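Long-range contacts in processed glycerol phosphate lipoteichoic acid synthase 2 (Bacillus subtilis, PDB 2W8D), which forms the C-terminal domain of a lipoteichoic acid synthase, a member of the sulfatase family in the alkaline phosphatase clan, with a bound magnesium ion: residues 35-40 and 233-238; 126-131 and 149-154; 155-160 and 176-181; 172-177 and 191-196. One frame throughout, in Å; residues are numbered along the deposited sequence.

Interaction 1 (35-40 and 233-238); sequences IYVSLE and QSIEQF. With MG (magnesium ion), chain C.
Strand 35-39, with Ile35, Val37 and Leu39, runs nearly antiparallel (167°) to helix 233-238, their axes 11.5 Å apart at closest approach. The contact is wholly apolar and buried. On the helix, Phe238 and Ile235 do the touching. Ile35 CG2 lies at the edge of the Phe238 ring, near its plane, 3.9 Å from CE2. Val37 divides its two branches: CG2 reaches Phe238 CE2 at 3.8 Å, while CG1 sits 4.1 Å from Ile235 CD1. With chi1 at -176°, CG1 stands anti to the backbone N and CG2 beside it. Leu39 crosses Ile235 at about a right angle and brings CD2 to 3.8 Å from Ile235 CD1. Past the strand, Glu40 grips the magnesium ion with both OE1 (2.2 Å) and OE2 (2.1 Å); Asp258 and His259 share the metal. Strands 189-194 and 251-257 flank strand 33-39 in the sheet. Helix 219-244 packs on it, and helix 171-183 adds Phe175, stacked on Phe238.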
loop_
_atom_site.group_PDB
_atom_site.type_symbol
_atom_site.label_atom_id
_atom_site.label_comp_id
_atom_site.label_asym_id
_atom_site.label_seq_id
_atom_site.Cartn_x
_atom_site.Cartn_y
_atom_site.Cartn_z
ATOM N N ILE A 35 -8.694 -6.152 -6.767
ATOM C CA ILE A 35 -8.749 -4.735 -7.099
ATOM C C ILE A 35 -7.964 -3.990 -5.993
ATOM O O ILE A 35 -8.396 -3.930 -4.842
ATOM C CB ILE A 35 -10.231 -4.240 -7.152
ATOM C CG1 ILE A 35 -11.027 -4.918 -8.285
ATOM C CG2 ILE A 35 -10.298 -2.722 -7.275
ATOM C CD1 ILE A 35 -12.556 -4.699 -8.227
ATOM N N TYR A 36 -6.799 -3.447 -6.324
ATOM C CA TYR A 36 -6.082 -2.653 -5.352
ATOM C C TYR A 36 -6.493 -1.212 -5.561
ATOM O O TYR A 36 -6.669 -0.778 -6.710
ATOM C CB TYR A 36 -4.555 -2.759 -5.559
ATOM C CG TYR A 36 -3.853 -3.865 -4.846
ATOM C CD1 TYR A 36 -3.742 -5.130 -5.408
ATOM C CD2 TYR A 36 -3.210 -3.627 -3.634
ATOM C CE1 TYR A 36 -3.034 -6.159 -4.768
ATOM C CE2 TYR A 36 -2.498 -4.647 -2.976
ATOM C CZ TYR A 36 -2.427 -5.911 -3.559
ATOM O OH TYR A 36 -1.738 -6.908 -2.914
ATOM N N VAL A 37 -6.604 -0.467 -4.470
ATOM C CA VAL A 37 -6.770 0.989 -4.503
ATOM C C VAL A 37 -5.747 1.669 -3.610
ATOM O O VAL A 37 -5.711 1.425 -2.413
ATOM C CB VAL A 37 -8.158 1.456 -4.023
ATOM C CG1 VAL A 37 -8.265 2.962 -4.186
ATOM C CG2 VAL A 37 -9.278 0.702 -4.797
ATOM N N SER A 38 -4.911 2.509 -4.208
ATOM C CA SER A 38 -3.963 3.314 -3.480
ATOM C C SER A 38 -4.620 4.631 -3.115
ATOM O O SER A 38 -4.924 5.441 -3.992
ATOM C CB SER A 38 -2.727 3.558 -4.359
ATOM O OG SER A 38 -1.919 4.610 -3.860
ATOM N N LEU A 39 -4.824 4.838 -1.811
ATOM C CA LEU A 39 -5.475 6.025 -1.220
ATOM C C LEU A 39 -4.438 7.076 -0.914
ATOM O O LEU A 39 -3.771 7.020 0.135
ATOM C CB LEU A 39 -6.153 5.624 0.078
ATOM C CG LEU A 39 -7.182 4.500 -0.045
ATOM C CD1 LEU A 39 -7.691 4.058 1.303
ATOM C CD2 LEU A 39 -8.353 4.929 -0.924
ATOM N N GLU A 40 -4.280 8.027 -1.824
ATOM C CA GLU A 40 -3.200 9.005 -1.786
ATOM C C GLU A 40 -3.091 9.763 -0.453
ATOM O O GLU A 40 -4.080 10.400 -0.002
ATOM C CB GLU A 40 -3.419 10.026 -2.920
ATOM C CG GLU A 40 -2.298 11.030 -3.148
ATOM C CD GLU A 40 -0.904 10.416 -3.167
ATOM O OE1 GLU A 40 -0.599 9.578 -4.065
ATOM O OE2 GLU A 40 -0.106 10.772 -2.260
ATOM N N GLN A 233 -15.767 10.070 -0.543
ATOM C CA GLN A 233 -16.912 10.005 -1.462
ATOM C C GLN A 233 -16.612 9.235 -2.740
ATOM O O GLN A 233 -17.473 8.519 -3.239
ATOM C CB GLN A 233 -17.434 11.407 -1.766
ATOM C CG GLN A 233 -17.938 12.121 -0.493
ATOM C CD GLN A 233 -18.415 13.556 -0.724
ATOM O OE1 GLN A 233 -17.907 14.271 -1.593
ATOM N NE2 GLN A 233 -19.400 13.980 0.062
ATOM N N SER A 234 -15.399 9.380 -3.264
ATOM C CA SER A 234 -14.950 8.685 -4.461
ATOM C C SER A 234 -14.914 7.186 -4.247
ATOM O O SER A 234 -15.251 6.442 -5.141
ATOM C CB SER A 234 -13.530 9.129 -4.853
ATOM O OG SER A 234 -13.425 10.529 -5.050
ATOM N N ILE A 235 -14.472 6.736 -3.076
ATOM C CA ILE A 235 -14.394 5.303 -2.791
ATOM C C ILE A 235 -15.814 4.744 -2.677
ATOM O O ILE A 235 -16.114 3.679 -3.234
ATOM C CB ILE A 235 -13.600 4.987 -1.493
ATOM C CG1 ILE A 235 -12.146 5.459 -1.614
ATOM C CG2 ILE A 235 -13.721 3.480 -1.128
ATOM C CD1 ILE A 235 -11.520 5.147 -2.977
ATOM N N GLU A 236 -16.666 5.477 -1.964
ATOM C CA GLU A 236 -18.111 5.172 -1.887
ATOM C C GLU A 236 -18.729 4.978 -3.271
ATOM O O GLU A 236 -19.355 3.944 -3.536
ATOM C CB GLU A 236 -18.881 6.260 -1.098
ATOM C CG GLU A 236 -20.428 6.094 -1.156
ATOM C CD GLU A 236 -21.208 7.145 -0.366
ATOM O OE1 GLU A 236 -20.705 8.257 -0.117
ATOM O OE2 GLU A 236 -22.374 6.861 -0.014
ATOM N N GLN A 237 -18.536 5.946 -4.168
ATOM C CA GLN A 237 -19.080 5.811 -5.537
ATOM C C GLN A 237 -18.495 4.562 -6.217
ATOM O O GLN A 237 -19.235 3.730 -6.714
ATOM C CB GLN A 237 -18.848 7.085 -6.360
ATOM C CG GLN A 237 -19.003 6.935 -7.872
ATOM C CD GLN A 237 -17.944 7.714 -8.649
ATOM O OE1 GLN A 237 -17.762 8.906 -8.417
ATOM N NE2 GLN A 237 -17.233 7.034 -9.582
ATOM N N PHE A 238 -17.183 4.406 -6.203
ATOM C CA PHE A 238 -16.531 3.198 -6.743
ATOM C C PHE A 238 -17.159 1.888 -6.233
ATOM O O PHE A 238 -17.471 0.985 -7.030
ATOM C CB PHE A 238 -15.038 3.237 -6.435
ATOM C CG PHE A 238 -14.226 2.171 -7.108
ATOM C CD1 PHE A 238 -14.363 1.901 -8.487
ATOM C CD2 PHE A 238 -13.245 1.490 -6.387
ATOM C CE1 PHE A 238 -13.550 0.928 -9.127
ATOM C CE2 PHE A 238 -12.405 0.513 -7.023
ATOM C CZ PHE A 238 -12.564 0.236 -8.406
HETATM MG MG MG C . 1.324 9.423 -2.930
#

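Interaction 2 (126-131 and 149-154); sequences SATFHG and DKFFDS
From Ser126-Asp149 to Gly131-Ser154 the two segments run side by side in parallel, and the axes of strands 126-130 and 150-152 approach to 4.6 Å at an angle of 15°. The backbone bonds alternate in the parallel pattern: Lys150 N to Ser126 O, Thr128 N to Lys150 O, Phe152 N to Thr128 O and His130 N to Phe152 O. The start is closed by side chains. Asp149 OD2 takes the N-H of Ser126 at 2.9 Å on its anti lone pair, and Asp149 N donates to Ser126 OG at 3.2 Å. The other carboxylate oxygen, OD1, forms a salt bridge with Lys120 NZ.

Ala127, Phe129 and Phe152 share one face of the sheet. The side chains of Phe129 and Phe152 run alongside one another. Their rings are nearly parallel (18°), with centroids 4.9 Å apart, but strongly offset. Phe152 CD2 sits over a face of Phe129, 3.3 Å from its CE1, which is tight. Ala127 CB touches Phe152 CE2 at 4.0 Å. On the other face, Thr128 CG2 lies 4.0 Å from Phe151 CE1.

The pair belongs to a beta-alpha-beta unit with helix 139-145, whose Tyr143 meets Phe151 edge-to-face. Strand 189-194 also pairs with strand 125-130, and helix 171-183 packs against Phe129.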
loop_
_atom_site.group_PDB
_atom_site.type_symbol
_atom_site.label_atom_id
_atom_site.label_comp_id
_atom_site.label_asym_id
_atom_site.label_seq_id
_atom_site.Cartn_x
_atom_site.Cartn_y
_atom_site.Cartn_z
ATOM N N SER A 126 -3.747 -8.534 -15.857
ATOM C CA SER A 126 -3.438 -7.441 -14.946
ATOM C C SER A 126 -3.469 -6.088 -15.661
ATOM O O SER A 126 -3.055 -5.987 -16.832
ATOM C CB SER A 126 -2.107 -7.672 -14.191
ATOM O OG SER A 126 -1.027 -8.029 -15.058
ATOM N N ALA A 127 -3.989 -5.072 -14.966
ATOM C CA ALA A 127 -4.051 -3.695 -15.489
ATOM C C ALA A 127 -3.913 -2.644 -14.377
ATOM O O ALA A 127 -4.442 -2.832 -13.285
ATOM C CB ALA A 127 -5.367 -3.471 -16.251
ATOM N N THR A 128 -3.228 -1.529 -14.663
ATOM C CA THR A 128 -3.236 -0.386 -13.760
ATOM C C THR A 128 -4.127 0.703 -14.326
ATOM O O THR A 128 -4.154 0.884 -15.543
ATOM C CB THR A 128 -1.827 0.176 -13.596
ATOM O OG1 THR A 128 -0.991 -0.835 -13.018
ATOM C CG2 THR A 128 -1.839 1.434 -12.725
ATOM N N PHE A 129 -4.844 1.421 -13.448
ATOM C CA PHE A 129 -5.617 2.598 -13.834
ATOM C C PHE A 129 -5.039 3.809 -13.147
ATOM O O PHE A 129 -4.742 3.770 -11.960
ATOM C CB PHE A 129 -7.079 2.432 -13.429
ATOM C CG PHE A 129 -7.750 1.271 -14.091
ATOM C CD1 PHE A 129 -8.561 1.465 -15.211
ATOM C CD2 PHE A 129 -7.533 -0.028 -13.635
ATOM C CE1 PHE A 129 -9.154 0.391 -15.838
ATOM C CE2 PHE A 129 -8.135 -1.118 -14.267
ATOM C CZ PHE A 129 -8.941 -0.907 -15.368
ATOM N N HIS A 130 -4.887 4.904 -13.862
ATOM C CA HIS A 130 -4.325 6.097 -13.262
ATOM C C HIS A 130 -4.562 7.272 -14.184
ATOM O O HIS A 130 -4.379 7.168 -15.396
ATOM C CB HIS A 130 -2.842 5.886 -13.055
ATOM C CG HIS A 130 -2.162 7.003 -12.343
ATOM N ND1 HIS A 130 -2.537 7.419 -11.081
ATOM C CD2 HIS A 130 -1.126 7.784 -12.709
ATOM C CE1 HIS A 130 -1.759 8.417 -10.707
ATOM N NE2 HIS A 130 -0.891 8.652 -11.674
ATOM N N GLY A 131 -4.998 8.390 -13.611
ATOM C CA GLY A 131 -5.407 9.545 -14.407
ATOM C C GLY A 131 -4.283 10.513 -14.703
ATOM O O GLY A 131 -4.482 11.710 -14.603
ATOM N N ASP A 149 -0.153 -6.441 -17.712
ATOM C CA ASP A 149 -0.562 -6.575 -19.139
ATOM C C ASP A 149 -1.033 -5.259 -19.706
ATOM O O ASP A 149 -0.828 -5.002 -20.878
ATOM C CB ASP A 149 -1.715 -7.596 -19.374
ATOM C CG ASP A 149 -1.362 -8.992 -18.939
ATOM O OD1 ASP A 149 -0.475 -9.564 -19.571
ATOM O OD2 ASP A 149 -1.934 -9.503 -17.944
ATOM N N LYS A 150 -1.707 -4.446 -18.892
ATOM C CA LYS A 150 -2.331 -3.238 -19.425
ATOM C C LYS A 150 -2.156 -2.004 -18.536
ATOM O O LYS A 150 -2.234 -2.076 -17.311
ATOM C CB LYS A 150 -3.819 -3.479 -19.693
ATOM C CG LYS A 150 -4.166 -4.510 -20.775
ATOM C CD LYS A 150 -5.621 -4.902 -20.595
ATOM C CE LYS A 150 -6.074 -6.049 -21.487
ATOM N NZ LYS A 150 -6.033 -5.652 -22.920
ATOM N N PHE A 151 -1.939 -0.856 -19.167
ATOM C CA PHE A 151 -1.799 0.376 -18.427
ATOM C C PHE A 151 -2.806 1.409 -18.924
ATOM O O PHE A 151 -2.595 2.029 -19.933
ATOM C CB PHE A 151 -0.337 0.882 -18.522
ATOM C CG PHE A 151 0.002 1.991 -17.544
ATOM C CD1 PHE A 151 -0.990 2.590 -16.760
ATOM C CD2 PHE A 151 1.309 2.447 -17.428
ATOM C CE1 PHE A 151 -0.689 3.613 -15.852
ATOM C CE2 PHE A 151 1.630 3.491 -16.516
ATOM C CZ PHE A 151 0.625 4.072 -15.734
ATOM N N PHE A 152 -3.912 1.591 -18.203
ATOM C CA PHE A 152 -4.897 2.618 -18.562
ATOM C C PHE A 152 -4.497 3.961 -17.985
ATOM O O PHE A 152 -4.969 4.340 -16.920
ATOM C CB PHE A 152 -6.314 2.234 -18.107
ATOM C CG PHE A 152 -6.874 1.034 -18.825
ATOM C CD1 PHE A 152 -7.323 1.137 -20.131
ATOM C CD2 PHE A 152 -6.920 -0.207 -18.201
ATOM C CE1 PHE A 152 -7.829 0.015 -20.833
ATOM C CE2 PHE A 152 -7.419 -1.329 -18.875
ATOM C CZ PHE A 152 -7.860 -1.220 -20.204
ATOM N N ASP A 153 -3.626 4.685 -18.677
ATOM C CA ASP A 153 -3.208 5.990 -18.174
ATOM C C ASP A 153 -4.157 7.112 -18.652
ATOM O O ASP A 153 -5.273 6.839 -19.146
ATOM C CB ASP A 153 -1.742 6.289 -18.525
ATOM C CG ASP A 153 -1.548 6.557 -20.006
ATOM O OD1 ASP A 153 -2.524 6.419 -20.797
ATOM O OD2 ASP A 153 -0.410 6.906 -20.383
ATOM N N SER A 154 -3.706 8.360 -18.486
ATOM C CA SER A 154 -4.480 9.553 -18.825
ATOM C C SER A 154 -4.954 9.619 -20.274
ATOM O O SER A 154 -5.896 10.342 -20.571
ATOM C CB SER A 154 -3.751 10.853 -18.420
ATOM O OG SER A 154 -2.607 11.110 -19.216
#

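Interaction 3 (155-160 and 176-181)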
loop_
_atom_site.group_PDB
_atom_site.type_symbol
_atom_site.label_atom_id
_atom_site.label_comp_id
_atom_site.label_asym_id
_atom_site.label_seq_id
_atom_site.Cartn_x
_atom_site.Cartn_y
_atom_site.Cartn_z
ATOM N N ALA A 155 -4.335 8.867 -21.173
ATOM C CA ALA A 155 -4.808 8.850 -22.568
ATOM C C ALA A 155 -6.241 8.290 -22.672
ATOM O O ALA A 155 -6.936 8.555 -23.639
ATOM C CB ALA A 155 -3.838 8.079 -23.488
ATOM N N TYR A 156 -6.679 7.529 -21.674
ATOM C CA TYR A 156 -7.981 6.880 -21.734
ATOM C C TYR A 156 -9.086 7.629 -20.990
ATOM O O TYR A 156 -10.221 7.157 -20.947
ATOM C CB TYR A 156 -7.899 5.465 -21.185
ATOM C CG TYR A 156 -7.144 4.498 -22.048
ATOM C CD1 TYR A 156 -7.813 3.665 -22.958
ATOM C CD2 TYR A 156 -5.752 4.385 -21.941
ATOM C CE1 TYR A 156 -7.104 2.758 -23.759
ATOM C CE2 TYR A 156 -5.044 3.490 -22.732
ATOM C CZ TYR A 156 -5.715 2.680 -23.620
ATOM O OH TYR A 156 -4.965 1.806 -24.390
ATOM N N TYR A 157 -8.746 8.779 -20.408
ATOM C CA TYR A 157 -9.703 9.648 -19.743
ATOM C C TYR A 157 -9.865 10.978 -20.474
ATOM O O TYR A 157 -8.943 11.447 -21.114
ATOM C CB TYR A 157 -9.284 9.859 -18.291
ATOM C CG TYR A 157 -9.121 8.549 -17.551
ATOM C CD1 TYR A 157 -10.187 7.995 -16.854
ATOM C CD2 TYR A 157 -7.910 7.845 -17.586
ATOM C CE1 TYR A 157 -10.063 6.793 -16.201
ATOM C CE2 TYR A 157 -7.772 6.632 -16.926
ATOM C CZ TYR A 157 -8.857 6.114 -16.242
ATOM O OH TYR A 157 -8.757 4.918 -15.594
ATOM N N ASP A 158 -11.068 11.540 -20.415
ATOM C CA ASP A 158 -11.370 12.898 -20.869
ATOM C C ASP A 158 -10.685 13.931 -19.957
ATOM O O ASP A 158 -11.128 14.172 -18.824
ATOM C CB ASP A 158 -12.892 13.100 -20.815
ATOM C CG ASP A 158 -13.366 14.328 -21.591
ATOM O OD1 ASP A 158 -12.535 14.994 -22.254
ATOM O OD2 ASP A 158 -14.591 14.621 -21.554
HETATM N N MSE A 159 -9.611 14.547 -20.447
HETATM C CA MSE A 159 -8.783 15.441 -19.606
HETATM C C MSE A 159 -9.222 16.915 -19.678
HETATM O O MSE A 159 -8.378 17.806 -19.773
HETATM C CB MSE A 159 -7.283 15.322 -19.959
HETATM C CG MSE A 159 -6.630 13.969 -19.692
HETATM SE SE MSE A 159 -6.269 13.585 -17.785
HETATM C CE MSE A 159 -4.852 14.916 -17.386
ATOM N N ASN A 160 -10.523 17.179 -19.619
ATOM C CA ASN A 160 -11.015 18.549 -19.780
ATOM C C ASN A 160 -10.914 19.450 -18.541
ATOM O O ASN A 160 -10.585 19.000 -17.445
ATOM C CB ASN A 160 -12.444 18.553 -20.345
ATOM C CG ASN A 160 -13.452 17.934 -19.393
ATOM O OD1 ASN A 160 -13.896 18.573 -18.440
ATOM N ND2 ASN A 160 -13.824 16.688 -19.655
ATOM N N LYS A 176 -15.510 6.914 -12.362
ATOM C CA LYS A 176 -16.622 6.700 -13.270
ATOM C C LYS A 176 -16.170 6.105 -14.596
ATOM O O LYS A 176 -16.686 5.081 -15.040
ATOM C CB LYS A 176 -17.319 8.030 -13.574
ATOM C CG LYS A 176 -18.755 8.155 -13.075
ATOM C CD LYS A 176 -19.656 7.027 -13.560
ATOM C CE LYS A 176 -20.960 7.065 -12.750
ATOM N NZ LYS A 176 -20.736 6.706 -11.321
ATOM N N GLU A 177 -15.209 6.793 -15.213
ATOM C CA GLU A 177 -14.629 6.448 -16.509
ATOM C C GLU A 177 -13.885 5.105 -16.538
ATOM O O GLU A 177 -13.855 4.429 -17.574
ATOM C CB GLU A 177 -13.753 7.603 -17.013
ATOM C CG GLU A 177 -14.587 8.656 -17.764
ATOM C CD GLU A 177 -13.913 10.019 -17.858
ATOM O OE1 GLU A 177 -13.028 10.193 -18.719
ATOM O OE2 GLU A 177 -14.302 10.930 -17.096
ATOM N N SER A 178 -13.337 4.707 -15.391
ATOM C CA SER A 178 -12.687 3.407 -15.267
ATOM C C SER A 178 -13.635 2.199 -15.339
ATOM O O SER A 178 -13.188 1.104 -15.683
ATOM C CB SER A 178 -11.853 3.327 -13.985
ATOM O OG SER A 178 -10.851 4.331 -13.952
HETATM N N MSE A 179 -14.921 2.388 -15.033
HETATM C CA MSE A 179 -15.892 1.279 -15.041
HETATM C C MSE A 179 -15.935 0.464 -16.340
HETATM O O MSE A 179 -15.607 -0.725 -16.301
HETATM C CB MSE A 179 -17.296 1.708 -14.584
HETATM C CG MSE A 179 -17.351 2.269 -13.141
HETATM SE SE MSE A 179 -16.147 1.445 -11.770
HETATM C CE MSE A 179 -17.066 -0.270 -11.516
ATOM N N PRO A 180 -16.280 1.090 -17.493
ATOM C CA PRO A 180 -16.318 0.273 -18.731
ATOM C C PRO A 180 -14.962 -0.322 -19.090
ATOM O O PRO A 180 -14.883 -1.387 -19.678
ATOM C CB PRO A 180 -16.771 1.261 -19.825
ATOM C CG PRO A 180 -16.619 2.630 -19.219
ATOM C CD PRO A 180 -16.734 2.473 -17.726
ATOM N N LEU A 181 -13.888 0.354 -18.712
ATOM C CA LEU A 181 -12.589 -0.191 -18.978
ATOM C C LEU A 181 -12.409 -1.440 -18.116
ATOM O O LEU A 181 -11.982 -2.481 -18.592
ATOM C CB LEU A 181 -11.513 0.862 -18.736
ATOM C CG LEU A 181 -11.716 2.128 -19.575
ATOM C CD1 LEU A 181 -10.768 3.193 -19.089
ATOM C CD2 LEU A 181 -11.563 1.872 -21.145
HETATM O O HOH W 1 -13.092 7.857 -20.587
#
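Two hydrogen bonds tie the loop to the helix: Tyr157 to Ser178, and Asp158 to Glu177. Tyr157 OH donates to Ser178 OG at 2.7 Å, and the serine oxygen lies in the plane of the ring, at its edge. Asp158 N gives its hydrogen to Glu177 OE1 at 2.9 Å, meeting it nearly along the C-O axis with an N-H...O angle of 160°. A water also donates to Glu177 OE1 at 3.0 Å and to Tyr156 O, so it bridges the segments.

Apolar contacts flank these bonds. Tyr157 and Glu177 slide past each other in opposite directions, and Glu177 CB comes to 3.6 Å from Tyr157 CD1 at the ring edge. Tyr156 CB rests 4.2 Å from Leu181 CD1.

Further out, Ser178 OG is also bonded to Phe174 O, one turn earlier in helix 171-183. With chi1 at -59°, OG stands beside the backbone N, where it meets both Phe174 O and the Tyr157 hydroxyl. The Tyr157 ring meets that of Phe174, and its side chain also touches Phe129.

Glu177 OE1 thus accepts two hydrogen bonds, which would tend to stabilise its negative charge. Asp158 OD2, 5.5 Å from Glu177 OE1, might work weakly against this. The loop is held by directed polar bonds at a partly buried margin.

Interaction 4 (172-177 and 191-196)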
loop_
_atom_site.group_PDB
_atom_site.type_symbol
_atom_site.label_atom_id
_atom_site.label_comp_id
_atom_site.label_asym_id
_atom_site.label_seq_id
_atom_site.Cartn_x
_atom_site.Cartn_y
_atom_site.Cartn_z
ATOM N N LYS A 172 -13.303 11.346 -8.525
ATOM C CA LYS A 172 -14.708 11.072 -8.910
ATOM C C LYS A 172 -14.920 10.722 -10.387
ATOM O O LYS A 172 -15.424 9.644 -10.655
ATOM C CB LYS A 172 -15.700 12.149 -8.443
ATOM C CG LYS A 172 -16.032 12.071 -6.937
ATOM C CD LYS A 172 -17.084 13.087 -6.549
ATOM C CE LYS A 172 -17.182 13.246 -5.048
ATOM N NZ LYS A 172 -17.966 14.490 -4.685
ATOM N N PRO A 173 -14.497 11.588 -11.338
ATOM C CA PRO A 173 -14.593 11.173 -12.758
ATOM C C PRO A 173 -13.596 10.077 -13.163
ATOM O O PRO A 173 -13.872 9.303 -14.073
ATOM C CB PRO A 173 -14.323 12.463 -13.541
ATOM C CG PRO A 173 -13.617 13.353 -12.571
ATOM C CD PRO A 173 -14.113 13.002 -11.207
ATOM N N PHE A 174 -12.447 10.006 -12.493
ATOM C CA PHE A 174 -11.498 8.939 -12.779
ATOM C C PHE A 174 -12.164 7.589 -12.493
ATOM O O PHE A 174 -12.121 6.701 -13.326
ATOM C CB PHE A 174 -10.193 9.130 -11.995
ATOM C CG PHE A 174 -9.420 7.876 -11.790
ATOM C CD1 PHE A 174 -8.706 7.308 -12.824
ATOM C CD2 PHE A 174 -9.414 7.253 -10.549
ATOM C CE1 PHE A 174 -7.984 6.139 -12.627
ATOM C CE2 PHE A 174 -8.699 6.080 -10.348
ATOM C CZ PHE A 174 -7.983 5.527 -11.391
ATOM N N PHE A 175 -12.816 7.450 -11.344
ATOM C CA PHE A 175 -13.544 6.211 -11.046
ATOM C C PHE A 175 -14.750 5.900 -11.948
ATOM O O PHE A 175 -14.976 4.734 -12.269
ATOM C CB PHE A 175 -13.942 6.131 -9.582
ATOM C CG PHE A 175 -12.822 5.761 -8.667
ATOM C CD1 PHE A 175 -12.127 4.574 -8.842
ATOM C CD2 PHE A 175 -12.470 6.604 -7.590
ATOM C CE1 PHE A 175 -11.101 4.229 -7.971
ATOM C CE2 PHE A 175 -11.479 6.266 -6.731
ATOM C CZ PHE A 175 -10.761 5.089 -6.916
ATOM N N LYS A 176 -15.510 6.914 -12.362
ATOM C CA LYS A 176 -16.622 6.700 -13.270
ATOM C C LYS A 176 -16.170 6.105 -14.596
ATOM O O LYS A 176 -16.686 5.081 -15.040
ATOM C CB LYS A 176 -17.319 8.030 -13.574
ATOM C CG LYS A 176 -18.755 8.155 -13.075
ATOM C CD LYS A 176 -19.656 7.027 -13.560
ATOM C CE LYS A 176 -20.960 7.065 -12.750
ATOM N NZ LYS A 176 -20.736 6.706 -11.321
ATOM N N GLU A 177 -15.209 6.793 -15.213
ATOM C CA GLU A 177 -14.629 6.448 -16.509
ATOM C C GLU A 177 -13.885 5.105 -16.538
ATOM O O GLU A 177 -13.855 4.429 -17.574
ATOM C CB GLU A 177 -13.753 7.603 -17.013
ATOM C CG GLU A 177 -14.587 8.656 -17.764
ATOM C CD GLU A 177 -13.913 10.019 -17.858
ATOM O OE1 GLU A 177 -13.028 10.193 -18.719
ATOM O OE2 GLU A 177 -14.302 10.930 -17.096
ATOM N N THR A 191 -5.928 -5.799 -10.643
ATOM C CA THR A 191 -5.976 -4.397 -11.072
ATOM C C THR A 191 -5.578 -3.434 -9.978
ATOM O O THR A 191 -5.781 -3.729 -8.793
ATOM C CB THR A 191 -7.382 -3.974 -11.542
ATOM O OG1 THR A 191 -8.350 -4.331 -10.549
ATOM C CG2 THR A 191 -7.719 -4.666 -12.813
ATOM N N LYS A 192 -5.002 -2.298 -10.387
ATOM C CA LYS A 192 -4.533 -1.270 -9.472
ATOM C C LYS A 192 -5.139 0.063 -9.842
ATOM O O LYS A 192 -4.987 0.508 -10.989
ATOM C CB LYS A 192 -3.002 -1.127 -9.518
ATOM C CG LYS A 192 -2.194 -2.312 -8.959
ATOM C CD LYS A 192 -0.911 -2.576 -9.818
ATOM C CE LYS A 192 -0.069 -1.333 -9.968
ATOM N NZ LYS A 192 0.255 -0.764 -8.608
ATOM N N PHE A 193 -5.800 0.701 -8.870
ATOM C CA PHE A 193 -6.303 2.054 -9.043
ATOM C C PHE A 193 -5.495 3.063 -8.224
ATOM O O PHE A 193 -5.493 3.027 -6.980
ATOM C CB PHE A 193 -7.779 2.103 -8.649
ATOM C CG PHE A 193 -8.693 1.413 -9.631
ATOM C CD1 PHE A 193 -9.423 2.149 -10.537
ATOM C CD2 PHE A 193 -8.810 0.027 -9.644
ATOM C CE1 PHE A 193 -10.265 1.506 -11.455
ATOM C CE2 PHE A 193 -9.638 -0.605 -10.518
ATOM C CZ PHE A 193 -10.384 0.125 -11.440
ATOM N N ILE A 194 -4.773 3.945 -8.910
ATOM C CA ILE A 194 -3.928 4.914 -8.209
ATOM C C ILE A 194 -4.618 6.277 -8.189
ATOM O O ILE A 194 -4.687 6.959 -9.221
ATOM C CB ILE A 194 -2.507 5.042 -8.833
ATOM C CG1 ILE A 194 -1.927 3.666 -9.235
ATOM C CG2 ILE A 194 -1.553 5.898 -7.880
ATOM C CD1 ILE A 194 -1.661 2.690 -8.085
ATOM N N THR A 195 -5.151 6.652 -7.026
ATOM C CA THR A 195 -5.875 7.915 -6.873
ATOM C C THR A 195 -4.870 9.054 -6.893
ATOM O O THR A 195 -3.702 8.822 -6.669
ATOM C CB THR A 195 -6.746 7.957 -5.573
ATOM O OG1 THR A 195 -5.922 7.917 -4.376
ATOM C CG2 THR A 195 -7.726 6.799 -5.579
ATOM N N LEU A 196 -5.355 10.274 -7.112
ATOM C CA LEU A 196 -4.560 11.492 -7.305
ATOM C C LEU A 196 -4.955 12.701 -6.461
ATOM O O LEU A 196 -4.102 13.571 -6.204
ATOM C CB LEU A 196 -4.716 11.961 -8.754
ATOM C CG LEU A 196 -3.693 11.352 -9.700
ATOM C CD1 LEU A 196 -3.935 11.783 -11.127
ATOM C CD2 LEU A 196 -2.252 11.660 -9.213
#
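Helix 171-183 and strand 189-194 are the second half of a beta-alpha-beta crossover that starts at strand 150-152, and here Phe174 and Phe175 of the helix meet Phe193 of the strand. The axes of the two short segments run roughly antiparallel (158°) and approach to 10.6 Å. The CD1 corner of Phe193 is the meeting point: Phe175 CE1 is 3.7 Å from it and Phe174 CZ 3.8 Å. The Phe175 and Phe193 planes are at 32°, an oblique pair. Phe174 CG is anti to the backbone N (chi1 157°), whereas Phe175 CG stands beside it. Within the helix, Phe174 CE2 lies over one face of the Phe175 ring, toward its rim. Phe175 CZ also touches Thr195 CG2 at 3.7 Å. The hydroxyl of Thr195 is bonded to Ser38 O and to the backbone N of Glu40, which is itself a magnesium ligand. Both crossover strands pair in parallel with strand 125-130. Helices packed by large apolar side chains onto such a sheet are typical of the alpha/beta core of the alkaline phosphatase clan.

In the fold
Interactions 1, 2 and 4 are buried and reach one mixed sheet; interaction 3 is partly buried, its centre about 23 Å from that of the chain. Strand 189-194 joins the three, lying between strands 33-39 and 125-130. Interactions 1 and 4 are apolar helix-on-sheet contacts with centres about 7 Å apart. Interaction 2 is instead a strand pair made by backbone bonds. Interactions 3 and 4 share helix 171-183: its phenylalanines face the sheet, while Glu177 and Ser178 bond the loop. Phe129 of interaction 2 touches Tyr157 and Leu181 of interaction 3. Interactions 2, 3 and 4 are nested within the chain loop closed by interaction 1.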